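Local atomic coordinates of bifunctional endo-1,4-beta-xylanase A (Neocallimastix patriciarum, PDB entry 2VG9), a protein that probably hydrolyses internal beta-1,4 linkages of xylan as a family 11 endo-xylanase with a beta jelly-roll fold. Residues Y21-N26 / G51-R56; Y70-L75 / H171-D176; N90-V95 / N197-Q202. All coordinates share one frame; numbering follows the deposited sequence.

Contact 1. Residues Y21-N26 / G51-R56; sequences YEIWTN and GNFLAR
A salt bridge between Glu22 and Arg56 marks one end of this antiparallel strand pair in the mixed sheet of the GH11 beta jelly roll. Arg56 NH1 meets Glu22 OE1 at 3.0 Å, from above the carboxylate plane, and the two flat groups stand nearly perpendicular. The two side chains run alongside each other, the arginine bent at chi3 so that its guanidinium folds back over Leu54, whose CD1 lies beneath the centre of one face. Arg56 NE is held by Asn197, while Glu22 OE2 binds Gln11, so each charged group has a second partner. An alanine here, without the guanidinium that meets Glu22, Asn197 and Leu54 CD1, would probably leave the Glu22 carboxylate and the Asn197 amide less firmly held.

At the other end, Asn52 O takes two donors: Thr25 OG1 at 2.6 Å and Asn26 N at 2.9 Å, one from either side of the carbonyl plane. Between these ends, Trp24 and Leu54 exchange two backbone hydrogen bonds, Leu54 N reaching Trp24 O at 2.9 Å and 161°.

Packing completes both faces. On the face with Thr25, Ile23 CD1 touches Phe53 CE1 at 3.5 Å, and strand 2-5 of the other sheet closes over Ile23 and Phe53. On the face with Glu22, Leu54 CD2 presses on Trp24 CE3, while the Asn52 amide stands upright against the indole edge, Asn52 CG lying 3.6 Å from Trp24 CZ3.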
loop_
_atom_site.group_PDB
_atom_site.type_symbol
_atom_site.label_atom_id
_atom_site.label_comp_id
_atom_site.label_asym_id
_atom_site.label_seq_id
_atom_site.Cartn_x
_atom_site.Cartn_y
_atom_site.Cartn_z
ATOM N N TYR A 21 1.100 6.841 -10.400
ATOM C CA TYR A 21 0.020 7.319 -9.553
ATOM C C TYR A 21 -1.243 6.516 -9.895
ATOM O O TYR A 21 -1.417 6.071 -11.029
ATOM C CB TYR A 21 -0.196 8.847 -9.680
ATOM C CG TYR A 21 -0.743 9.302 -11.028
ATOM C CD1 TYR A 21 -2.119 9.271 -11.302
ATOM C CD2 TYR A 21 0.114 9.793 -12.019
ATOM C CE1 TYR A 21 -2.631 9.671 -12.567
ATOM C CE2 TYR A 21 -0.382 10.201 -13.294
ATOM C CZ TYR A 21 -1.740 10.139 -13.550
ATOM O OH TYR A 21 -2.217 10.555 -14.775
ATOM N N GLU A 22 -2.101 6.320 -8.902
ATOM C CA GLU A 22 -3.361 5.612 -9.081
ATOM C C GLU A 22 -4.346 6.108 -8.013
ATOM O O GLU A 22 -4.011 6.145 -6.821
ATOM C CB GLU A 22 -3.149 4.091 -8.955
ATOM C CG GLU A 22 -4.465 3.303 -8.846
ATOM C CD GLU A 22 -4.281 1.804 -9.067
ATOM O OE1 GLU A 22 -3.325 1.221 -8.493
ATOM O OE2 GLU A 22 -5.123 1.204 -9.801
ATOM N N ILE A 23 -5.536 6.510 -8.458
ATOM C CA ILE A 23 -6.662 6.816 -7.557
ATOM C C ILE A 23 -7.873 6.023 -8.061
ATOM O O ILE A 23 -8.065 5.898 -9.285
ATOM C CB ILE A 23 -6.957 8.351 -7.489
ATOM C CG1 ILE A 23 -8.105 8.622 -6.508
ATOM C CG2 ILE A 23 -7.129 8.974 -8.961
ATOM C CD1 ILE A 23 -8.373 10.028 -6.178
ATOM N N TRP A 24 -8.656 5.458 -7.136
ATOM C CA TRP A 24 -9.810 4.641 -7.501
ATOM C C TRP A 24 -10.858 4.737 -6.403
ATOM O O TRP A 24 -10.529 4.959 -5.221
ATOM C CB TRP A 24 -9.373 3.185 -7.752
ATOM C CG TRP A 24 -10.487 2.176 -7.811
ATOM C CD1 TRP A 24 -11.113 1.683 -8.926
ATOM C CD2 TRP A 24 -11.103 1.529 -6.689
ATOM N NE1 TRP A 24 -12.090 0.792 -8.560
ATOM C CE2 TRP A 24 -12.094 0.673 -7.192
ATOM C CE3 TRP A 24 -10.918 1.611 -5.311
ATOM C CZ2 TRP A 24 -12.887 -0.113 -6.358
ATOM C CZ3 TRP A 24 -11.705 0.845 -4.489
ATOM C CH2 TRP A 24 -12.683 -0.007 -5.016
ATOM N N THR A 25 -12.125 4.591 -6.787
ATOM C CA THR A 25 -13.205 4.474 -5.800
ATOM C C THR A 25 -14.290 3.524 -6.280
ATOM O O THR A 25 -14.446 3.285 -7.463
ATOM C CB THR A 25 -13.811 5.852 -5.381
ATOM O OG1 THR A 25 -14.642 5.673 -4.213
ATOM C CG2 THR A 25 -14.626 6.463 -6.543
ATOM N N ASN A 26 -14.979 2.909 -5.332
ATOM C CA ASN A 26 -16.256 2.298 -5.595
ATOM C C ASN A 26 -17.201 2.925 -4.603
ATOM O O ASN A 26 -17.101 2.673 -3.388
ATOM C CB ASN A 26 -16.214 0.793 -5.375
ATOM C CG ASN A 26 -17.537 0.142 -5.679
ATOM O OD1 ASN A 26 -17.836 -0.131 -6.832
ATOM N ND2 ASN A 26 -18.339 -0.107 -4.647
ATOM N N GLY A 51 -18.585 2.186 0.890
ATOM C CA GLY A 51 -17.676 3.194 0.326
ATOM C C GLY A 51 -16.238 2.707 0.383
ATOM O O GLY A 51 -15.770 2.227 1.429
ATOM N N ASN A 52 -15.524 2.839 -0.734
ATOM C CA ASN A 52 -14.152 2.349 -0.852
ATOM C C ASN A 52 -13.310 3.294 -1.726
ATOM O O ASN A 52 -13.746 3.704 -2.817
ATOM C CB ASN A 52 -14.154 0.898 -1.393
ATOM C CG ASN A 52 -12.862 0.146 -1.110
ATOM O OD1 ASN A 52 -11.959 0.647 -0.426
ATOM N ND2 ASN A 52 -12.776 -1.088 -1.626
ATOM N N PHE A 53 -12.125 3.664 -1.231
ATOM C CA PHE A 53 -11.254 4.666 -1.877
ATOM C C PHE A 53 -9.805 4.249 -1.729
ATOM O O PHE A 53 -9.401 3.721 -0.670
ATOM C CB PHE A 53 -11.426 6.052 -1.209
ATOM C CG PHE A 53 -10.532 7.134 -1.764
ATOM C CD1 PHE A 53 -10.901 7.842 -2.910
ATOM C CD2 PHE A 53 -9.326 7.460 -1.141
ATOM C CE1 PHE A 53 -10.087 8.851 -3.417
ATOM C CE2 PHE A 53 -8.492 8.470 -1.651
ATOM C CZ PHE A 53 -8.890 9.172 -2.790
ATOM N N LEU A 54 -9.002 4.530 -2.762
ATOM C CA LEU A 54 -7.551 4.380 -2.628
ATOM C C LEU A 54 -6.831 5.460 -3.423
ATOM O O LEU A 54 -7.326 5.891 -4.473
ATOM C CB LEU A 54 -7.110 2.976 -3.073
ATOM C CG LEU A 54 -7.231 2.576 -4.543
ATOM C CD1 LEU A 54 -5.975 2.956 -5.387
ATOM C CD2 LEU A 54 -7.537 1.051 -4.657
ATOM N N ALA A 55 -5.678 5.899 -2.906
ATOM C CA ALA A 55 -4.737 6.781 -3.647
ATOM C C ALA A 55 -3.299 6.379 -3.327
ATOM O O ALA A 55 -2.896 6.283 -2.150
ATOM C CB ALA A 55 -4.966 8.276 -3.324
ATOM N N ARG A 56 -2.517 6.160 -4.363
ATOM C CA ARG A 56 -1.169 5.639 -4.166
ATOM C C ARG A 56 -0.230 6.066 -5.270
ATOM O O ARG A 56 -0.636 6.244 -6.427
ATOM C CB ARG A 56 -1.200 4.125 -4.088
ATOM C CG ARG A 56 -1.840 3.475 -5.258
ATOM C CD ARG A 56 -1.680 1.943 -5.238
ATOM N NE ARG A 56 -2.593 1.311 -4.291
ATOM C CZ ARG A 56 -3.490 0.377 -4.584
ATOM N NH1 ARG A 56 -3.640 -0.083 -5.823
ATOM N NH2 ARG A 56 -4.241 -0.095 -3.614
#

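Contact 2. Residues Y70-L75 / H171-D176; sequences YDYIGL and HITVSD
Tyr72 extends its ring across the start of the helix, with CG anti to its backbone N, and three residues of 171-176 meet it from different directions. Ser175 OG lies over one face of the ring. Thr173 crosses the tyrosine at about a right angle and brings its methyl CG2 to 3.5 Å from Tyr72 CE1. His171 approaches tip to tip, in line with the ring edge at the phenol OH. A water in the ring plane lies 2.6 Å from Tyr72 OH and donates to Thr173 OG1, which also binds Asp133.

The hydroxyl of Ser175, in the crowded position between its own N and carbonyl carbon, accepts an almost straight bond from Ile73 N (3.0 Å to OG, 164°). This ties the first helical turn to the start of strand 73-86. Further along, Leu75 and Ile172 form a hydrogen-bonded antiparallel pair, with Ile172 N only 2.7 Å from Leu75 O.

Val174 points toward the strand and wedges between two of its residues: its CB touches Ile73 CG2, and its CG2 lies 3.8 Å from Leu75 CB. Leu191 and Val194 of strand 190-200 continue this apolar layer.

Thr173 is the centre of an inverse gamma turn that leads the edge strand 169-173 directly into helix 174-182, the single helix packed against the sheets that is characteristic of the GH11 jelly roll.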
loop_
_atom_site.group_PDB
_atom_site.type_symbol
_atom_site.label_atom_id
_atom_site.label_comp_id
_atom_site.label_asym_id
_atom_site.label_seq_id
_atom_site.Cartn_x
_atom_site.Cartn_y
_atom_site.Cartn_z
ATOM N N TYR A 70 16.737 -7.928 -4.582
ATOM C CA TYR A 70 17.205 -6.538 -4.447
ATOM C C TYR A 70 17.939 -6.395 -3.106
ATOM O O TYR A 70 17.374 -6.716 -2.032
ATOM C CB TYR A 70 16.022 -5.589 -4.538
ATOM C CG TYR A 70 15.333 -5.625 -5.870
ATOM C CD1 TYR A 70 15.731 -4.762 -6.906
ATOM C CD2 TYR A 70 14.273 -6.510 -6.107
ATOM C CE1 TYR A 70 15.077 -4.781 -8.154
ATOM C CE2 TYR A 70 13.635 -6.549 -7.351
ATOM C CZ TYR A 70 14.041 -5.685 -8.357
ATOM O OH TYR A 70 13.403 -5.732 -9.555
ATOM N N ASP A 71 19.187 -5.927 -3.162
ATOM C CA ASP A 71 20.046 -5.840 -1.972
ATOM C C ASP A 71 19.479 -4.909 -0.922
ATOM O O ASP A 71 19.479 -5.235 0.268
ATOM C CB ASP A 71 21.462 -5.404 -2.343
ATOM C CG ASP A 71 22.306 -6.558 -2.908
ATOM O OD1 ASP A 71 21.983 -7.746 -2.660
ATOM O OD2 ASP A 71 23.296 -6.265 -3.604
ATOM N N TYR A 72 18.981 -3.756 -1.375
ATOM C CA TYR A 72 18.440 -2.749 -0.481
ATOM C C TYR A 72 17.289 -2.029 -1.175
ATOM O O TYR A 72 17.406 -1.650 -2.338
ATOM C CB TYR A 72 19.535 -1.743 -0.055
ATOM C CG TYR A 72 19.099 -0.853 1.073
ATOM C CD1 TYR A 72 19.372 -1.200 2.394
ATOM C CD2 TYR A 72 18.396 0.336 0.821
ATOM C CE1 TYR A 72 18.964 -0.387 3.448
ATOM C CE2 TYR A 72 17.985 1.180 1.879
ATOM C CZ TYR A 72 18.267 0.800 3.189
ATOM O OH TYR A 72 17.851 1.584 4.257
ATOM N N ILE A 73 16.164 -1.874 -0.472
ATOM C CA ILE A 73 15.055 -1.054 -0.984
ATOM C C ILE A 73 14.690 -0.114 0.159
ATOM O O ILE A 73 14.349 -0.565 1.249
ATOM C CB ILE A 73 13.827 -1.885 -1.458
ATOM C CG1 ILE A 73 14.213 -2.925 -2.530
ATOM C CG2 ILE A 73 12.661 -0.922 -1.965
ATOM C CD1 ILE A 73 13.033 -3.918 -2.880
ATOM N N GLY A 74 14.830 1.188 -0.081
ATOM C CA GLY A 74 14.469 2.195 0.923
ATOM C C GLY A 74 13.223 2.979 0.523
ATOM O O GLY A 74 12.982 3.221 -0.679
ATOM N N LEU A 75 12.425 3.366 1.517
ATOM C CA LEU A 75 11.312 4.300 1.287
ATOM C C LEU A 75 11.325 5.317 2.418
ATOM O O LEU A 75 11.287 4.937 3.595
ATOM C CB LEU A 75 9.937 3.588 1.174
ATOM C CG LEU A 75 8.666 4.446 0.853
ATOM C CD1 LEU A 75 7.611 3.637 0.102
ATOM C CD2 LEU A 75 8.013 5.019 2.122
ATOM N N HIS A 171 11.754 6.646 7.881
ATOM C CA HIS A 171 12.450 5.761 6.957
ATOM C C HIS A 171 11.944 4.328 7.100
ATOM O O HIS A 171 11.769 3.848 8.221
ATOM C CB HIS A 171 13.935 5.755 7.278
ATOM C CG HIS A 171 14.694 4.771 6.448
ATOM N ND1 HIS A 171 14.949 3.483 6.875
ATOM C CD2 HIS A 171 15.162 4.854 5.181
ATOM C CE1 HIS A 171 15.591 2.830 5.918
ATOM N NE2 HIS A 171 15.721 3.635 4.881
ATOM N N ILE A 172 11.678 3.670 5.974
ATOM C CA ILE A 172 11.351 2.243 5.971
ATOM C C ILE A 172 12.358 1.491 5.093
ATOM O O ILE A 172 12.523 1.788 3.900
ATOM C CB ILE A 172 9.909 1.974 5.447
ATOM C CG1 ILE A 172 8.864 2.750 6.306
ATOM C CG2 ILE A 172 9.623 0.421 5.301
ATOM C CD1 ILE A 172 7.489 2.806 5.700
ATOM N N THR A 173 13.029 0.521 5.707
ATOM C CA THR A 173 13.833 -0.439 4.971
ATOM C C THR A 173 12.921 -1.550 4.464
ATOM O O THR A 173 12.808 -2.636 5.066
ATOM C CB THR A 173 15.004 -0.991 5.808
ATOM O OG1 THR A 173 15.611 0.090 6.536
ATOM C CG2 THR A 173 16.037 -1.723 4.896
ATOM N N VAL A 174 12.277 -1.256 3.337
ATOM C CA VAL A 174 11.316 -2.143 2.707
ATOM C C VAL A 174 11.930 -3.555 2.514
ATOM O O VAL A 174 11.270 -4.570 2.778
ATOM C CB VAL A 174 10.837 -1.543 1.350
ATOM C CG1 VAL A 174 9.974 -2.528 0.581
ATOM C CG2 VAL A 174 10.049 -0.201 1.589
ATOM N N SER A 175 13.201 -3.621 2.109
ATOM C CA SER A 175 13.862 -4.920 1.901
ATOM C C SER A 175 13.975 -5.763 3.187
ATOM O O SER A 175 14.051 -6.985 3.102
ATOM C CB SER A 175 15.261 -4.716 1.263
ATOM O OG SER A 175 15.982 -3.649 1.883
ATOM N N ASP A 176 14.001 -5.119 4.363
ATOM C CA ASP A 176 14.051 -5.818 5.670
ATOM C C ASP A 176 12.698 -6.508 6.012
ATOM O O ASP A 176 12.682 -7.588 6.584
ATOM C CB ASP A 176 14.444 -4.852 6.803
ATOM C CG ASP A 176 15.939 -4.666 6.940
ATOM O OD1 ASP A 176 16.695 -5.217 6.097
ATOM O OD2 ASP A 176 16.345 -3.947 7.896
HETATM O O HOH W 1 18.635 0.941 6.643
#

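Contact 3. Residues N90-V95 / N197-Q202; sequences NSRLCV and NAEGWQ. With ACT (acetate ion), chain D.
Arg92 and Glu199 both place CG in the crowded position between backbone N and carbonyl carbon (chi1 71° and 56°), so the two side chains rise side by side from an antiparallel hydrogen-bonded pair. Cys94 SG adopts the same kind of position, whereas CG of Asn197 is anti to its N. All four project from one face of the mixed sheet of the jelly roll, which in family 11 xylanases curves into the substrate cleft, and these torsions bring their ends together there.

Glu199 OE1 sits 3.3 Å above the centre of the Arg92 guanidinium, facing the flat group rather than any N-H. The salt bridge is therefore one of charge alone; Arg56 of adjacent strand 52-60, which also touches Glu199, adds a second positive group, and both would tend to favour the ionised carboxylate. Lower down, the aliphatic parts touch, Arg92 CG to Glu199 CG at 3.4 Å.

The Asn197 amide fixes the other carboxylate oxygen: ND2 donates to Glu199 OE2 at 2.6 Å and, nearly straight at 170°, to Cys94 SG at 3.4 Å. With OD1 taken by Arg56 NE, the amide is gripped at both ends and its rotation is set.

Ser91 turns to the opposite face, where its OG binds Gln83 and Tyr81, and its CB is packed tightly at 3.0 Å from Glu199 O. At the far end, Asn90 and Trp201 cross obliquely beside an acetate, probably from the crystallisation liquor; Asn90 ND2 gives its OXT a weak hydrogen bond of 3.3 Å, and Trp201 CD1 lies 3.6 Å from the same oxygen.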
loop_
_atom_site.group_PDB
_atom_site.type_symbol
_atom_site.label_atom_id
_atom_site.label_comp_id
_atom_site.label_asym_id
_atom_site.label_seq_id
_atom_site.Cartn_x
_atom_site.Cartn_y
_atom_site.Cartn_z
ATOM N N ASN A 90 -12.872 2.872 8.248
ATOM C CA ASN A 90 -11.472 2.814 8.620
ATOM C C ASN A 90 -10.602 3.320 7.477
ATOM O O ASN A 90 -11.093 3.634 6.382
ATOM C CB ASN A 90 -11.098 1.385 9.018
ATOM C CG ASN A 90 -11.358 0.375 7.918
ATOM O OD1 ASN A 90 -10.589 0.285 6.970
ATOM N ND2 ASN A 90 -12.425 -0.435 8.076
ATOM N N SER A 91 -9.319 3.461 7.751
ATOM C CA SER A 91 -8.393 3.832 6.711
ATOM C C SER A 91 -6.994 3.449 7.171
ATOM O O SER A 91 -6.773 3.109 8.345
ATOM C CB SER A 91 -8.509 5.326 6.344
ATOM O OG SER A 91 -8.276 6.153 7.454
ATOM N N ARG A 92 -6.053 3.481 6.234
ATOM C CA ARG A 92 -4.682 3.177 6.549
ATOM C C ARG A 92 -3.747 3.952 5.640
ATOM O O ARG A 92 -4.099 4.307 4.496
ATOM C CB ARG A 92 -4.432 1.685 6.371
ATOM C CG ARG A 92 -4.424 1.228 4.910
ATOM C CD ARG A 92 -4.290 -0.290 4.836
ATOM N NE ARG A 92 -5.564 -0.885 5.207
ATOM C CZ ARG A 92 -5.939 -2.137 4.955
ATOM N NH1 ARG A 92 -5.133 -2.994 4.330
ATOM N NH2 ARG A 92 -7.133 -2.534 5.353
ATOM N N LEU A 93 -2.553 4.202 6.162
ATOM C CA LEU A 93 -1.430 4.718 5.378
ATOM C C LEU A 93 -0.329 3.644 5.432
ATOM O O LEU A 93 0.154 3.270 6.526
ATOM C CB LEU A 93 -0.925 6.021 5.998
ATOM C CG LEU A 93 0.235 6.786 5.356
ATOM C CD1 LEU A 93 -0.158 7.278 3.988
ATOM C CD2 LEU A 93 0.653 7.960 6.301
ATOM N N CYS A 94 0.060 3.153 4.256
ATOM C CA CYS A 94 0.939 1.998 4.191
ATOM C C CYS A 94 1.836 1.969 2.962
ATOM O O CYS A 94 1.515 2.553 1.932
ATOM C CB CYS A 94 0.108 0.695 4.263
ATOM S SG CYS A 94 -1.042 0.466 2.881
ATOM N N VAL A 95 2.956 1.266 3.062
ATOM C CA VAL A 95 3.703 0.866 1.864
ATOM C C VAL A 95 2.891 -0.270 1.263
ATOM O O VAL A 95 2.291 -1.085 2.007
ATOM C CB VAL A 95 5.113 0.319 2.177
ATOM C CG1 VAL A 95 5.920 0.019 0.908
ATOM C CG2 VAL A 95 5.897 1.239 3.109
ATOM N N ASN A 197 0.560 4.247 0.018
ATOM C CA ASN A 197 -0.858 4.063 -0.274
ATOM C C ASN A 197 -1.733 4.597 0.867
ATOM O O ASN A 197 -1.488 4.289 2.013
ATOM C CB ASN A 197 -1.091 2.542 -0.475
ATOM C CG ASN A 197 -2.573 2.159 -0.610
ATOM O OD1 ASN A 197 -3.253 2.603 -1.504
ATOM N ND2 ASN A 197 -3.044 1.272 0.265
ATOM N N ALA A 198 -2.712 5.425 0.536
ATOM C CA ALA A 198 -3.745 5.884 1.457
ATOM C C ALA A 198 -5.020 5.207 1.013
ATOM O O ALA A 198 -5.441 5.396 -0.137
ATOM C CB ALA A 198 -3.898 7.433 1.383
ATOM N N GLU A 199 -5.622 4.375 1.863
ATOM C CA GLU A 199 -6.940 3.818 1.514
ATOM C C GLU A 199 -7.965 3.990 2.636
ATOM O O GLU A 199 -7.589 4.088 3.820
ATOM C CB GLU A 199 -6.859 2.361 1.022
ATOM C CG GLU A 199 -6.173 1.380 1.983
ATOM C CD GLU A 199 -5.913 -0.001 1.348
ATOM O OE1 GLU A 199 -6.466 -1.009 1.834
ATOM O OE2 GLU A 199 -5.200 -0.088 0.335
ATOM N N GLY A 200 -9.247 3.999 2.254
ATOM C CA GLY A 200 -10.343 4.226 3.169
ATOM C C GLY A 200 -11.555 3.372 2.827
ATOM O O GLY A 200 -11.938 3.267 1.650
ATOM N N TRP A 201 -12.136 2.755 3.855
ATOM C CA TRP A 201 -13.351 1.971 3.742
ATOM C C TRP A 201 -14.424 2.626 4.604
ATOM O O TRP A 201 -14.219 2.794 5.820
ATOM C CB TRP A 201 -13.111 0.558 4.238
ATOM C CG TRP A 201 -14.357 -0.302 4.291
ATOM C CD1 TRP A 201 -15.076 -0.676 5.413
ATOM C CD2 TRP A 201 -15.001 -0.929 3.182
ATOM N NE1 TRP A 201 -16.137 -1.481 5.052
ATOM C CE2 TRP A 201 -16.102 -1.664 3.692
ATOM C CE3 TRP A 201 -14.735 -0.972 1.805
ATOM C CZ2 TRP A 201 -16.957 -2.389 2.866
ATOM C CZ3 TRP A 201 -15.581 -1.703 0.987
ATOM C CH2 TRP A 201 -16.680 -2.407 1.522
ATOM N N GLN A 202 -15.538 3.023 3.985
ATOM C CA GLN A 202 -16.658 3.647 4.721
ATOM C C GLN A 202 -16.142 4.811 5.602
ATOM O O GLN A 202 -16.562 5.001 6.741
ATOM C CB GLN A 202 -17.457 2.591 5.532
ATOM C CG GLN A 202 -18.135 1.538 4.638
ATOM C CD GLN A 202 -18.896 0.445 5.393
ATOM O OE1 GLN A 202 -18.883 0.361 6.645
ATOM N NE2 GLN A 202 -19.551 -0.421 4.637
HETATM C C ACT D . -14.012 -4.221 7.948
HETATM O O ACT D . -14.183 -5.417 7.577
HETATM O OXT ACT D . -13.497 -3.446 7.101
HETATM C CH3 ACT D . -14.395 -3.739 9.319
#

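How the contacts relate
From the N terminus, contact 1 is the first to close, joining 21-26 to 51-56 around an excursion through strands 29-34 and 40-45 of the other sheet. Contact 2 then opens at 70-75, and contact 3 at 90-95 before contact 2 closes at 171-176; since contact 3 closes only at 197-202, the two cross. Contacts 1 and 3 belong to one sheet, where strands 52-60 and 190-200 are neighbours, joined by probable hydrogen bonds such as Ala55 N to Ala198 O. Contact 2 ties the edge of the six-stranded sheet to the helix. Its Leu75, Ile172 and Val174 pack on Val95 of contact 3, linking the two sheets.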